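Local coordinates for McyG protein (Microcystis aeruginosa PCC 7806, PDB 4R0M) that binds phenylalanyl-adenylate and, as part of a microcystin synthetase, probably activates its substrate as an adenylate for loading onto its carrier domain, at residues Lys114-Val119 with Glu139-Tyr144; Pro104-Glu109 with Ser132-Glu137; Glu21-Ala26 with Gln49-Asp54. All coordinates share one frame; numbering follows the deposited sequence.

Contact 1: residues Lys114-Val119 with Glu139-Tyr144; sequences KKLENV and EKLGTY
Leu141 brings both of its methyls to helix 111-122, and these, with CG, border the carboxylate oxygen OE2 of Glu117. CD1 of Leu141 comes within 3.4 Å of Glu117 OE2, which also lies 3.8 Å from Leu141 CG. CD2 of Leu141 additionally lies 4.1 Å from CD2 of Leu116, the two leucine side chains sliding past one another in opposite directions. Glu117 approaches from the opposite direction, and its chain, extended beyond CG (chi2 -179°), carries the carboxylate across to the leucine. In Leu141, CG stands anti to the backbone N (chi1 173°), and the branch is thereby directed toward helix 111-122. Farther out, Leu141 touches Tyr106. Within helix 135-144, Thr143 OG1 donates to Lys140 O, three residues back, at 2.9 Å; the same oxygen accepts Tyr144 N. An alanine in place of Leu141 would probably leave the Leu116 methyl without its partner and open a gap beside the Glu117 carboxylate. The backbones stay well apart, 9.2 Å between the CA atoms of Glu117 and Gly142. Helices 111-122 and 135-144 thus pack side by side near the four-stranded parallel sheet, where Leu116 reaches Ile74 and Gln76 of strand 72-76. No hydrogen bond or salt bridge joins the two segments; they meet through van der Waals packing, mostly apolar, with a buried leucine pair and a partly exposed acidic residue grazing a methyl.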
# COMPACT_ATOMS: atom_id res chain seq x y z
N LYS A 114 -14.68 -11.54 1.61
CA LYS A 114 -14.39 -12.63 0.68
C LYS A 114 -12.93 -13.08 0.76
O LYS A 114 -12.64 -14.27 0.72
CB LYS A 114 -14.73 -12.22 -0.76
CG LYS A 114 -16.22 -12.18 -1.07
CD LYS A 114 -16.51 -11.42 -2.35
CE LYS A 114 -18.00 -11.18 -2.52
NZ LYS A 114 -18.31 -10.31 -3.69
N LYS A 115 -12.03 -12.11 0.87
CA LYS A 115 -10.60 -12.39 0.99
C LYS A 115 -10.31 -13.18 2.27
O LYS A 115 -9.61 -14.19 2.24
CB LYS A 115 -9.80 -11.08 0.97
CG LYS A 115 -8.35 -11.25 0.56
CD LYS A 115 -7.61 -9.93 0.65
CE LYS A 115 -6.23 -10.02 0.02
NZ LYS A 115 -5.47 -8.74 0.18
N LEU A 116 -10.88 -12.72 3.39
CA LEU A 116 -10.74 -13.40 4.67
C LEU A 116 -11.18 -14.86 4.58
O LEU A 116 -10.46 -15.75 5.04
CB LEU A 116 -11.54 -12.67 5.76
CG LEU A 116 -11.76 -13.36 7.11
CD1 LEU A 116 -10.45 -13.60 7.86
CD2 LEU A 116 -12.73 -12.56 7.96
N GLU A 117 -12.35 -15.10 3.98
CA GLU A 117 -12.88 -16.46 3.82
C GLU A 117 -12.04 -17.31 2.86
O GLU A 117 -11.80 -18.49 3.13
CB GLU A 117 -14.34 -16.42 3.36
CG GLU A 117 -15.30 -15.90 4.43
CD GLU A 117 -16.75 -15.88 3.99
OE1 GLU A 117 -17.07 -16.39 2.89
OE2 GLU A 117 -17.59 -15.36 4.75
N ASN A 118 -11.59 -16.70 1.76
CA ASN A 118 -10.77 -17.41 0.77
C ASN A 118 -9.41 -17.81 1.33
O ASN A 118 -9.00 -18.97 1.19
CB ASN A 118 -10.60 -16.57 -0.50
CG ASN A 118 -11.83 -16.58 -1.39
OD1 ASN A 118 -12.68 -17.48 -1.30
ND2 ASN A 118 -11.94 -15.59 -2.26
N VAL A 119 -8.73 -16.86 1.96
CA VAL A 119 -7.43 -17.10 2.58
C VAL A 119 -7.57 -18.17 3.67
O VAL A 119 -6.74 -19.08 3.76
CB VAL A 119 -6.82 -15.80 3.14
CG1 VAL A 119 -5.59 -16.08 4.00
CG2 VAL A 119 -6.47 -14.85 2.01
N GLU A 139 -16.92 -13.60 14.61
CA GLU A 139 -17.50 -14.88 15.02
C GLU A 139 -18.88 -15.09 14.39
O GLU A 139 -19.20 -16.18 13.93
CB GLU A 139 -17.58 -15.00 16.54
CG GLU A 139 -16.24 -15.19 17.23
CD GLU A 139 -16.35 -15.43 18.73
OE1 GLU A 139 -17.12 -14.70 19.40
OE2 GLU A 139 -15.67 -16.34 19.24
N LYS A 140 -19.68 -14.02 14.38
CA LYS A 140 -21.03 -14.02 13.80
C LYS A 140 -21.01 -14.45 12.33
O LYS A 140 -21.82 -15.28 11.91
CB LYS A 140 -21.67 -12.64 13.95
CG LYS A 140 -23.13 -12.57 13.51
CD LYS A 140 -23.74 -11.21 13.82
CE LYS A 140 -25.17 -11.12 13.30
NZ LYS A 140 -25.86 -9.88 13.76
N LEU A 141 -20.07 -13.89 11.57
CA LEU A 141 -19.85 -14.26 10.17
C LEU A 141 -19.60 -15.77 10.02
O LEU A 141 -20.11 -16.40 9.10
CB LEU A 141 -18.68 -13.46 9.59
CG LEU A 141 -18.15 -13.77 8.18
CD1 LEU A 141 -19.16 -13.43 7.10
CD2 LEU A 141 -16.84 -13.03 7.94
N GLY A 142 -18.83 -16.33 10.95
CA GLY A 142 -18.51 -17.76 10.95
C GLY A 142 -19.73 -18.64 11.15
O GLY A 142 -19.90 -19.64 10.45
N THR A 143 -20.57 -18.27 12.11
CA THR A 143 -21.79 -19.02 12.41
C THR A 143 -22.86 -18.85 11.33
O THR A 143 -23.50 -19.82 10.93
CB THR A 143 -22.37 -18.65 13.80
OG1 THR A 143 -22.35 -17.23 13.96
CG2 THR A 143 -21.55 -19.29 14.91
N TYR A 144 -23.02 -17.62 10.84
CA TYR A 144 -23.98 -17.30 9.78
C TYR A 144 -23.67 -17.99 8.45
O TYR A 144 -24.58 -18.44 7.76
CB TYR A 144 -24.07 -15.78 9.57
CG TYR A 144 -25.18 -15.11 10.35
CD1 TYR A 144 -25.24 -15.20 11.74
CD2 TYR A 144 -26.16 -14.37 9.69
CE1 TYR A 144 -26.26 -14.58 12.46
CE2 TYR A 144 -27.19 -13.75 10.39
CZ TYR A 144 -27.23 -13.86 11.77
OH TYR A 144 -28.24 -13.24 12.47

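Contact 2: residues Pro104-Glu109 with Ser132-Glu137; sequences PSYDLE and SELITE
The Tyr106 ring and the Glu137 carboxylate are turned 66° against each other, their side chains crossing at about a right angle. Carboxylate atom OE1 of Glu137 stands 3.8 Å from ring carbon CD1 of Tyr106. At the next ring carbon, CE1, the methyl CD2 of Leu134 makes apolar contact at 4.1 Å, and this side chain also runs roughly at right angles to the tyrosine. The ring is thus met at two successive carbons, by a carboxylate and by a methyl. Tyr106 CB lies 3.9 Å from Glu137 O, and the CA atoms of Tyr106 and Glu137 are 6.1 Å apart. Tyr106 CG is anti to its own carbonyl carbon (chi1 -72°), which sends the ring inward from an otherwise largely exposed loop. Its hydroxyl is hydrogen-bonded to Ala103 N, so the phenol ties the loop back on itself while its ring is buried between loop and helices. Helix 111-122 packs on the ring through Val113, and Ile138 adds to the cover from helix 135-144. Segment 104-109 belongs to the loop between strand 96-99 and helix 111-122, and 132-137 leads from strand 128-130 into helix 135-144; the contact thus ties together two strand-to-helix connections of the four-stranded parallel sheet.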
# COMPACT_ATOMS: atom_id res chain seq x y z
N PRO A 104 -14.92 -3.36 6.10
CA PRO A 104 -15.76 -2.22 6.50
C PRO A 104 -16.99 -2.67 7.28
O PRO A 104 -17.47 -1.94 8.15
CB PRO A 104 -16.16 -1.58 5.16
CG PRO A 104 -15.89 -2.61 4.12
CD PRO A 104 -14.74 -3.42 4.63
N SER A 105 -17.49 -3.87 6.97
CA SER A 105 -18.52 -4.54 7.77
C SER A 105 -18.44 -6.04 7.56
O SER A 105 -17.87 -6.51 6.57
CB SER A 105 -19.92 -4.01 7.45
OG SER A 105 -20.32 -4.37 6.15
N TYR A 106 -19.02 -6.81 8.48
CA TYR A 106 -18.97 -8.26 8.42
C TYR A 106 -20.36 -8.89 8.23
O TYR A 106 -20.50 -10.12 8.25
CB TYR A 106 -18.25 -8.83 9.65
CG TYR A 106 -16.76 -8.58 9.63
CD1 TYR A 106 -16.23 -7.39 10.13
CD2 TYR A 106 -15.88 -9.51 9.09
CE1 TYR A 106 -14.86 -7.15 10.10
CE2 TYR A 106 -14.51 -9.28 9.05
CZ TYR A 106 -14.01 -8.10 9.56
OH TYR A 106 -12.66 -7.85 9.53
N ASP A 107 -21.36 -8.05 8.02
CA ASP A 107 -22.73 -8.50 7.76
C ASP A 107 -23.22 -8.12 6.36
O ASP A 107 -24.33 -8.48 5.96
CB ASP A 107 -23.69 -7.97 8.84
CG ASP A 107 -23.68 -6.45 8.95
OD1 ASP A 107 -22.96 -5.77 8.18
OD2 ASP A 107 -24.41 -5.92 9.82
N LEU A 108 -22.38 -7.39 5.63
CA LEU A 108 -22.67 -6.99 4.25
C LEU A 108 -21.58 -7.49 3.30
O LEU A 108 -20.43 -7.68 3.70
CB LEU A 108 -22.82 -5.47 4.14
CG LEU A 108 -23.91 -4.76 4.94
CD1 LEU A 108 -23.67 -3.26 4.93
CD2 LEU A 108 -25.31 -5.09 4.42
N GLU A 109 -21.96 -7.67 2.04
CA GLU A 109 -21.10 -8.23 1.00
C GLU A 109 -19.99 -7.25 0.59
O GLU A 109 -20.28 -6.15 0.12
CB GLU A 109 -21.97 -8.59 -0.21
CG GLU A 109 -21.50 -9.78 -1.03
CD GLU A 109 -22.58 -10.29 -1.97
OE1 GLU A 109 -22.49 -10.03 -3.19
OE2 GLU A 109 -23.54 -10.94 -1.49
N SER A 132 -10.83 -6.60 20.69
CA SER A 132 -12.06 -6.70 21.49
C SER A 132 -13.29 -6.07 20.82
O SER A 132 -14.42 -6.48 21.10
CB SER A 132 -11.84 -6.09 22.88
OG SER A 132 -10.82 -6.79 23.57
N GLU A 133 -13.06 -5.09 19.95
CA GLU A 133 -14.14 -4.42 19.24
C GLU A 133 -14.74 -5.30 18.13
O GLU A 133 -15.96 -5.32 17.93
CB GLU A 133 -13.64 -3.09 18.65
CG GLU A 133 -14.74 -2.10 18.29
CD GLU A 133 -14.25 -0.97 17.40
OE1 GLU A 133 -13.57 -1.24 16.38
OE2 GLU A 133 -14.57 0.20 17.71
N LEU A 134 -13.88 -6.05 17.43
CA LEU A 134 -14.29 -6.80 16.24
C LEU A 134 -14.61 -8.27 16.48
O LEU A 134 -15.23 -8.91 15.63
CB LEU A 134 -13.21 -6.70 15.15
CG LEU A 134 -12.95 -5.35 14.48
CD1 LEU A 134 -11.59 -5.38 13.80
CD2 LEU A 134 -14.05 -5.00 13.49
N ILE A 135 -14.18 -8.80 17.63
CA ILE A 135 -14.30 -10.23 17.95
C ILE A 135 -15.70 -10.81 17.66
O ILE A 135 -15.81 -11.86 17.01
CB ILE A 135 -13.84 -10.54 19.41
CG1 ILE A 135 -13.89 -12.04 19.72
CG2 ILE A 135 -14.64 -9.75 20.44
CD1 ILE A 135 -12.58 -12.76 19.48
N THR A 136 -16.74 -10.13 18.13
CA THR A 136 -18.12 -10.62 18.03
C THR A 136 -18.62 -10.66 16.58
O THR A 136 -19.25 -11.64 16.17
CB THR A 136 -19.07 -9.78 18.90
OG1 THR A 136 -18.48 -9.55 20.19
CG2 THR A 136 -20.41 -10.49 19.09
N GLU A 137 -18.33 -9.60 15.82
CA GLU A 137 -18.73 -9.50 14.41
C GLU A 137 -18.13 -10.62 13.56
O GLU A 137 -18.81 -11.18 12.71
CB GLU A 137 -18.30 -8.15 13.83
CG GLU A 137 -18.97 -6.94 14.44
CD GLU A 137 -18.25 -5.65 14.10
OE1 GLU A 137 -17.93 -5.43 12.91
OE2 GLU A 137 -17.99 -4.85 15.03

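Contact 3: residues Glu21-Ala26 with Gln49-Asp54; sequences EVLETA and QDLYQD
Leu23 divides its two methyls between neighbouring residues of helix 48-64. CD1 of Leu23 meets CD2 of Leu51 at 3.8 Å, while CD2 of Leu23 lies 4.0 Å from CD1 of Tyr52, at the edge of the phenol ring and in its plane. A methyl against a ring edge is plain apolar packing rather than a CH-pi contact over a face. The side chains cross obliquely in both pairs. With CG of Tyr52 anti to the backbone N (chi1 173°), the ring leans along the side of helix 19-27, and its next carbon, CE1, meets CG of Glu24 at 3.9 Å. Glu24 starts off to one side of the contact, but its extended chain brings its end nearer; its carboxylate is turned 83° from the ring plane, with OE2 of Glu24 4.2 Å from CE1 of Tyr52. The glutamate as a whole stays partly exposed. On the flank of helix 48-64, Gln53 NE2 donates to Gln49 OE1 in an almost straight bond of 3.2 Å, linking two side chains one turn apart. The helix segments run at 135° to each other, with axes 9.4 Å apart at closest approach. Trp88 of helix 80-93 packs on both Leu23 and Leu51, Val238 of helix 227-240 reaches Leu23 as well, and Leu168 from a loop touches Glu24 and Tyr52. Helix 19-27 precedes strand 33-37, and helix 48-64 follows strand 43-47, one of the two edge strands of the mixed sheet and the antiparallel neighbour of 33-37.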
# COMPACT_ATOMS: atom_id res chain seq x y z
N GLU A 21 16.14 -11.48 16.67
CA GLU A 21 17.42 -10.84 16.99
C GLU A 21 17.37 -9.33 16.79
O GLU A 21 17.95 -8.57 17.57
CB GLU A 21 18.55 -11.45 16.16
CG GLU A 21 18.90 -12.88 16.55
CD GLU A 21 19.70 -13.62 15.49
OE1 GLU A 21 20.11 -12.99 14.49
OE2 GLU A 21 19.93 -14.83 15.67
N VAL A 22 16.68 -8.90 15.73
CA VAL A 22 16.50 -7.48 15.43
C VAL A 22 15.73 -6.76 16.54
O VAL A 22 16.12 -5.66 16.96
CB VAL A 22 15.83 -7.29 14.05
CG1 VAL A 22 15.25 -5.89 13.89
CG2 VAL A 22 16.82 -7.58 12.94
N LEU A 23 14.66 -7.38 17.02
CA LEU A 23 13.88 -6.82 18.12
C LEU A 23 14.65 -6.83 19.45
O LEU A 23 14.56 -5.88 20.23
CB LEU A 23 12.54 -7.55 18.27
CG LEU A 23 11.61 -7.16 19.43
CD1 LEU A 23 11.19 -5.70 19.38
CD2 LEU A 23 10.40 -8.07 19.47
N GLU A 24 15.40 -7.91 19.69
CA GLU A 24 16.22 -8.03 20.89
C GLU A 24 17.32 -6.96 20.96
O GLU A 24 17.55 -6.38 22.01
CB GLU A 24 16.82 -9.44 20.99
CG GLU A 24 15.83 -10.49 21.47
CD GLU A 24 16.13 -11.89 20.97
OE1 GLU A 24 17.23 -12.12 20.42
OE2 GLU A 24 15.27 -12.78 21.14
N THR A 25 17.96 -6.70 19.82
CA THR A 25 18.92 -5.60 19.68
C THR A 25 18.27 -4.25 20.00
O THR A 25 18.89 -3.39 20.63
CB THR A 25 19.53 -5.57 18.26
OG1 THR A 25 20.15 -6.84 17.98
CG2 THR A 25 20.56 -4.47 18.11
N ALA A 26 17.02 -4.08 19.57
CA ALA A 26 16.28 -2.83 19.74
C ALA A 26 15.88 -2.53 21.19
O ALA A 26 15.74 -1.37 21.56
CB ALA A 26 15.06 -2.80 18.84
N GLN A 49 11.50 -2.46 24.52
CA GLN A 49 11.54 -3.38 25.64
C GLN A 49 10.13 -3.82 26.06
O GLN A 49 9.89 -5.01 26.29
CB GLN A 49 12.28 -2.75 26.83
CG GLN A 49 12.45 -3.65 28.05
CD GLN A 49 13.27 -4.90 27.76
OE1 GLN A 49 12.74 -6.01 27.72
NE2 GLN A 49 14.58 -4.71 27.56
N ASP A 50 9.21 -2.86 26.15
CA ASP A 50 7.81 -3.14 26.48
C ASP A 50 7.12 -3.98 25.41
O ASP A 50 6.37 -4.90 25.72
CB ASP A 50 7.02 -1.84 26.69
CG ASP A 50 7.49 -1.04 27.89
OD1 ASP A 50 7.43 -1.56 29.02
OD2 ASP A 50 7.89 0.13 27.70
N LEU A 51 7.39 -3.65 24.14
CA LEU A 51 6.85 -4.40 23.01
C LEU A 51 7.30 -5.86 23.06
O LEU A 51 6.47 -6.77 22.94
CB LEU A 51 7.28 -3.75 21.68
CG LEU A 51 7.05 -4.52 20.38
CD1 LEU A 51 5.57 -4.58 20.02
CD2 LEU A 51 7.85 -3.91 19.24
N TYR A 52 8.60 -6.06 23.27
CA TYR A 52 9.18 -7.39 23.40
C TYR A 52 8.51 -8.18 24.53
O TYR A 52 8.14 -9.34 24.34
CB TYR A 52 10.69 -7.28 23.62
CG TYR A 52 11.39 -8.59 23.95
CD1 TYR A 52 11.69 -9.51 22.95
CD2 TYR A 52 11.77 -8.89 25.26
CE1 TYR A 52 12.33 -10.70 23.24
CE2 TYR A 52 12.41 -10.08 25.56
CZ TYR A 52 12.69 -10.98 24.55
OH TYR A 52 13.33 -12.17 24.85
N GLN A 53 8.33 -7.55 25.69
CA GLN A 53 7.69 -8.19 26.83
C GLN A 53 6.23 -8.52 26.56
O GLN A 53 5.74 -9.58 26.94
CB GLN A 53 7.82 -7.34 28.10
CG GLN A 53 9.23 -7.19 28.67
CD GLN A 53 9.89 -8.51 29.05
OE1 GLN A 53 9.23 -9.46 29.47
NE2 GLN A 53 11.21 -8.56 28.90
N ASP A 54 5.54 -7.59 25.89
CA ASP A 54 4.14 -7.77 25.50
C ASP A 54 3.98 -8.92 24.51
O ASP A 54 3.10 -9.77 24.67
CB ASP A 54 3.60 -6.46 24.90
CG ASP A 54 2.07 -6.43 24.82
OD1 ASP A 54 1.39 -7.31 25.38
OD2 ASP A 54 1.56 -5.49 24.17

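Contacts 1 and 2 form one continuous patch, their centres 10 Å apart: both draw on helix 135-144, their segments alternate along the chain, and CD2 of Leu116 packs 3.9 Å from CE2 of Tyr106. Both are mainly buried beside the four-stranded parallel sheet. Contact 3 lies about 33 Å and 31 Å from them, centre to centre, closes earlier in the chain and packs among helices 80-93 and 227-240. It is only partly buried, yet buries more surface between its segments than either of the others. None has a hydrogen bond across its segments: contacts 1 and 3 are helix-to-helix with leucine pairs, contact 2 is loop-to-helix through a tyrosine ring, and each includes a partly exposed glutamate.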